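PDB 3GAZ: alcohol dehydrogenase superfamily protein from Novosphingobium aromaticivorans, which probably acts as an NADP-dependent oxidoreductase of the medium-chain dehydrogenase/reductase superfamily. Local coordinates for residues F135-E140 and F281-E287; A90-T95 and L115-P120. All blocks are in the same frame, centred on the assembly; numbering follows the deposited sequence.

Contact 1 (F135-E140 and F281-E287); sequences FITAWE and FGEMLRE
M284, present as selenomethionine, reaches between I136 and W139 where two helices, 132-145 and 278-293, cross almost perpendicularly: the segment axes run at 93° to each other and come no nearer than 10.0 Å. The crossing illustrates how one flexible side chain can fill the space between two helical segments that share no hydrogen bond. The interior half is tightly packed. SE sits obliquely beside the indole in a Met-aromatic contact, 3.3 Å from CD1 of W139. A bend at the last torsion (chi3 -76°) then turns CE of M284 back against CG2 of I136, at 3.3 Å closer than carbons usually come. The other branch of I136 runs across F281 and sets CD1 over the middle of that ring, 4.0 Å from its centroid. The F135 ring, in turn, lies obliquely against the helix backbone, with CE2 3.2 Å from O of M284. T268 packs on both I136 and F281, and its OG1 is hydrogen-bonded to OE1 of E140.

The partly exposed flank is looser and more polar. E287, bent at chi2, crosses W139 at about a right angle, its CG 4.0 Å from the centroid of the six-membered ring and over one face. The carboxylate is turned only 27° from the indole plane, and OE1 of E287 stops 3.5 Å from CH2 of W139.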
# COMPACT_ATOMS: atom_id res chain seq x y z
N PHE A 135 -6.53 2.07 20.93
CA PHE A 135 -6.45 3.34 21.65
C PHE A 135 -6.67 4.50 20.68
O PHE A 135 -7.46 5.41 20.94
CB PHE A 135 -5.08 3.53 22.32
CG PHE A 135 -4.98 4.81 23.12
CD1 PHE A 135 -5.37 4.84 24.46
CD2 PHE A 135 -4.58 6.00 22.51
CE1 PHE A 135 -5.37 6.04 25.18
CE2 PHE A 135 -4.57 7.21 23.23
CZ PHE A 135 -4.97 7.23 24.57
N ILE A 136 -5.96 4.46 19.57
CA ILE A 136 -6.07 5.49 18.54
C ILE A 136 -7.50 5.55 18.02
O ILE A 136 -8.05 6.63 17.79
CB ILE A 136 -5.09 5.21 17.38
CG1 ILE A 136 -3.66 5.46 17.85
CG2 ILE A 136 -5.43 6.08 16.18
CD1 ILE A 136 -2.60 5.06 16.84
N THR A 137 -8.12 4.39 17.83
CA THR A 137 -9.49 4.34 17.34
C THR A 137 -10.42 5.01 18.35
O THR A 137 -11.23 5.86 17.99
CB THR A 137 -9.93 2.88 17.09
OG1 THR A 137 -9.10 2.29 16.08
CG2 THR A 137 -11.38 2.83 16.64
N ALA A 138 -10.27 4.64 19.62
CA ALA A 138 -11.08 5.21 20.69
C ALA A 138 -10.87 6.72 20.81
O ALA A 138 -11.82 7.48 21.00
CB ALA A 138 -10.74 4.54 22.01
N TRP A 139 -9.62 7.14 20.69
CA TRP A 139 -9.26 8.55 20.81
C TRP A 139 -9.80 9.42 19.67
O TRP A 139 -10.29 10.53 19.90
CB TRP A 139 -7.74 8.70 20.89
CG TRP A 139 -7.29 10.10 21.16
CD1 TRP A 139 -7.12 11.11 20.24
CD2 TRP A 139 -6.95 10.66 22.43
NE1 TRP A 139 -6.70 12.26 20.87
CE2 TRP A 139 -6.58 12.01 22.21
CE3 TRP A 139 -6.92 10.15 23.74
CZ2 TRP A 139 -6.20 12.86 23.26
CZ3 TRP A 139 -6.53 11.00 24.78
CH2 TRP A 139 -6.17 12.34 24.53
N GLU A 140 -9.70 8.93 18.43
CA GLU A 140 -10.18 9.71 17.31
C GLU A 140 -11.67 9.97 17.43
O GLU A 140 -12.16 11.03 17.03
CB GLU A 140 -9.89 9.01 15.98
CG GLU A 140 -8.42 8.73 15.75
CD GLU A 140 -8.08 8.53 14.28
OE1 GLU A 140 -8.86 7.86 13.57
OE2 GLU A 140 -7.02 9.04 13.85
N PHE A 281 -0.27 10.16 15.17
CA PHE A 281 -0.26 8.82 15.75
C PHE A 281 0.64 8.74 16.98
O PHE A 281 0.18 8.34 18.05
CB PHE A 281 0.18 7.79 14.71
CG PHE A 281 -0.97 7.19 13.94
CD1 PHE A 281 -2.16 7.89 13.78
CD2 PHE A 281 -0.86 5.92 13.38
CE1 PHE A 281 -3.23 7.33 13.08
CE2 PHE A 281 -1.92 5.36 12.68
CZ PHE A 281 -3.11 6.07 12.53
N GLY A 282 1.90 9.12 16.82
CA GLY A 282 2.82 9.09 17.95
C GLY A 282 2.32 9.99 19.06
O GLY A 282 2.51 9.71 20.25
N GLU A 283 1.69 11.09 18.69
CA GLU A 283 1.16 12.03 19.67
C GLU A 283 0.07 11.37 20.51
O GLU A 283 0.06 11.50 21.73
CB GLU A 283 0.61 13.28 18.98
CG GLU A 283 1.68 14.17 18.35
CD GLU A 283 2.72 14.64 19.35
OE1 GLU A 283 3.69 13.90 19.60
OE2 GLU A 283 2.55 15.75 19.90
N MSE A 284 -0.85 10.67 19.85
CA MSE A 284 -1.93 10.00 20.57
C MSE A 284 -1.36 8.92 21.49
O MSE A 284 -1.85 8.73 22.60
CB MSE A 284 -2.95 9.39 19.60
CG MSE A 284 -3.93 10.39 18.95
SE MSE A 284 -5.25 9.64 17.92
CE MSE A 284 -4.28 9.21 16.43
N LEU A 285 -0.33 8.21 21.04
CA LEU A 285 0.27 7.16 21.85
C LEU A 285 0.99 7.74 23.07
O LEU A 285 1.20 7.05 24.07
CB LEU A 285 1.22 6.30 21.01
CG LEU A 285 0.49 5.50 19.91
CD1 LEU A 285 1.49 4.66 19.13
CD2 LEU A 285 -0.58 4.61 20.53
N ARG A 286 1.35 9.01 22.98
CA ARG A 286 1.99 9.71 24.09
C ARG A 286 0.92 9.99 25.14
O ARG A 286 1.17 9.97 26.34
CB ARG A 286 2.62 11.01 23.61
CG ARG A 286 4.12 10.96 23.53
CD ARG A 286 4.63 11.70 22.31
NE ARG A 286 5.56 10.84 21.59
CZ ARG A 286 5.68 10.81 20.27
NH1 ARG A 286 4.94 11.58 19.49
NH2 ARG A 286 6.55 9.97 19.73
N GLU A 287 -0.30 10.24 24.66
CA GLU A 287 -1.43 10.48 25.53
C GLU A 287 -1.70 9.19 26.29
O GLU A 287 -1.95 9.20 27.49
CB GLU A 287 -2.68 10.83 24.71
CG GLU A 287 -2.62 12.16 23.99
CD GLU A 287 -2.65 13.34 24.93
OE1 GLU A 287 -3.12 13.19 26.08
OE2 GLU A 287 -2.20 14.43 24.52

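Contact 2 (A90-T95 and L115-P120); sequences AVFGLT and LLASKP
The ring of F92 meets P120 face-on, a small example of how a side chain within an antiparallel strand pair can reach past its end to the proline that follows. CD of P120 stands 3.8 Å from the ring centroid, over one face but offset toward the rim, in a CH-pi contact, and the two side chains cross at about a right angle. The first torsion of F92 (chi1 78°) tucks CG between its own N and carbonyl carbon, which brings the ring back over the partner strand: O of A117 lies at the ring edge, and CE1 of F92 comes 4.0 Å from CB of A117. Cutting the ring back to an alanine would probably leave CD of P120 without its aromatic face and open a gap beside CB of A117.

V91 points to the opposite face of its strand from F92, and its CG2 meets CD2 of L116 at 3.9 Å; F85 packs against both residues. Between these layers the backbones are tied. N of F92 donates to O of A117 (3.0 Å), nearly along the C=O axis, while the return bond from A117 N to F92 O is weak. N of K119 gives a bond to O of A90 (2.9 Å) that is straighter at the hydrogen, 169°, though the donor stands above the carbonyl plane; this oxygen also accepts from a water shared with OG of S118. A second water joins L94 N to L115 O, where the strands part. NZ of K119 turns to O of P120 and L123. Strand 90-94 also pairs with strand 70-78, so strand 116-118 adds an antiparallel neighbour to the curled, mainly antiparallel sheet of the GroES-like fold of alcohol dehydrogenases.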
# COMPACT_ATOMS: atom_id res chain seq x y z
N ALA A 90 12.77 1.58 24.24
CA ALA A 90 11.64 0.67 24.14
C ALA A 90 10.49 1.49 23.54
O ALA A 90 10.22 2.60 24.01
CB ALA A 90 11.25 0.15 25.52
N VAL A 91 9.83 0.95 22.52
CA VAL A 91 8.73 1.67 21.88
C VAL A 91 7.53 0.79 21.53
O VAL A 91 7.59 -0.43 21.64
CB VAL A 91 9.20 2.34 20.55
CG1 VAL A 91 10.33 3.33 20.83
CG2 VAL A 91 9.65 1.27 19.57
N PHE A 92 6.44 1.43 21.12
CA PHE A 92 5.23 0.72 20.70
C PHE A 92 4.46 1.60 19.73
O PHE A 92 4.67 2.82 19.70
CB PHE A 92 4.36 0.31 21.92
CG PHE A 92 3.52 1.43 22.51
CD1 PHE A 92 4.08 2.66 22.85
CD2 PHE A 92 2.17 1.22 22.78
CE1 PHE A 92 3.31 3.66 23.47
CE2 PHE A 92 1.39 2.20 23.39
CZ PHE A 92 1.96 3.43 23.74
N GLY A 93 3.61 0.99 18.90
CA GLY A 93 2.85 1.78 17.96
C GLY A 93 2.08 1.01 16.91
O GLY A 93 2.23 -0.21 16.78
N LEU A 94 1.25 1.73 16.16
CA LEU A 94 0.46 1.18 15.06
C LEU A 94 1.34 1.51 13.87
O LEU A 94 1.46 2.67 13.48
CB LEU A 94 -0.88 1.92 14.96
CG LEU A 94 -1.73 1.67 13.71
CD1 LEU A 94 -1.83 0.17 13.44
CD2 LEU A 94 -3.11 2.29 13.91
N THR A 95 1.96 0.49 13.29
CA THR A 95 2.92 0.72 12.23
C THR A 95 2.72 0.14 10.83
O THR A 95 3.31 0.64 9.87
CB THR A 95 4.29 0.26 12.70
OG1 THR A 95 4.28 -1.17 12.82
CG2 THR A 95 4.60 0.87 14.09
N LEU A 115 5.38 7.45 13.85
CA LEU A 115 4.36 6.49 14.24
C LEU A 115 4.63 5.87 15.61
O LEU A 115 3.75 5.22 16.19
CB LEU A 115 4.28 5.36 13.20
CG LEU A 115 3.82 5.72 11.79
CD1 LEU A 115 3.93 4.49 10.88
CD2 LEU A 115 2.39 6.23 11.83
N LEU A 116 5.84 6.06 16.12
CA LEU A 116 6.23 5.49 17.40
C LEU A 116 6.21 6.42 18.60
O LEU A 116 6.27 7.64 18.47
CB LEU A 116 7.64 4.91 17.28
CG LEU A 116 7.80 3.71 16.34
CD1 LEU A 116 9.27 3.42 16.13
CD2 LEU A 116 7.07 2.50 16.92
N ALA A 117 6.12 5.80 19.77
CA ALA A 117 6.12 6.50 21.05
C ALA A 117 6.80 5.57 22.04
O ALA A 117 6.69 4.34 21.92
CB ALA A 117 4.70 6.81 21.49
N SER A 118 7.50 6.13 23.02
CA SER A 118 8.17 5.32 24.02
C SER A 118 7.15 4.41 24.68
O SER A 118 6.01 4.81 24.92
CB SER A 118 8.84 6.20 25.07
OG SER A 118 9.88 6.98 24.50
N LYS A 119 7.55 3.17 24.95
CA LYS A 119 6.65 2.22 25.59
C LYS A 119 6.42 2.62 27.04
O LYS A 119 7.35 3.01 27.74
CB LYS A 119 7.25 0.81 25.56
CG LYS A 119 6.35 -0.24 26.20
CD LYS A 119 7.00 -1.61 26.25
CE LYS A 119 8.09 -1.68 27.30
NZ LYS A 119 7.56 -1.41 28.66
N PRO A 120 5.16 2.56 27.50
CA PRO A 120 4.85 2.92 28.89
C PRO A 120 5.68 2.01 29.79
O PRO A 120 5.67 0.79 29.63
CB PRO A 120 3.35 2.62 28.99
CG PRO A 120 2.87 2.97 27.61
CD PRO A 120 3.92 2.35 26.72
O HOH W 1 11.64 4.81 24.86
O HOH W 2 1.26 4.42 15.62

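Contacts 1 and 2 have centres 11 Å apart and share helix 278-293, whose one side meets helix 132-145 while another lies on the strand pair of the GroES-like domain. L285 touches both: its CD2 meets I136, while its CB is 3.6 Å from CB of A117, and its CD1 packs at 3.4 Å on CA of G93. F281 adds a second join, CE2 lying 3.5 Å from CD2 of L94, and NH2 of R286 comes 2.7 Å from O of L116. Helix 278-293 thus lies between the sheet and the helix that leads into the Rossmann-type domain. Neither contact binds the calcium ion, which lies about 12 Å from the side chains of F135 and L94.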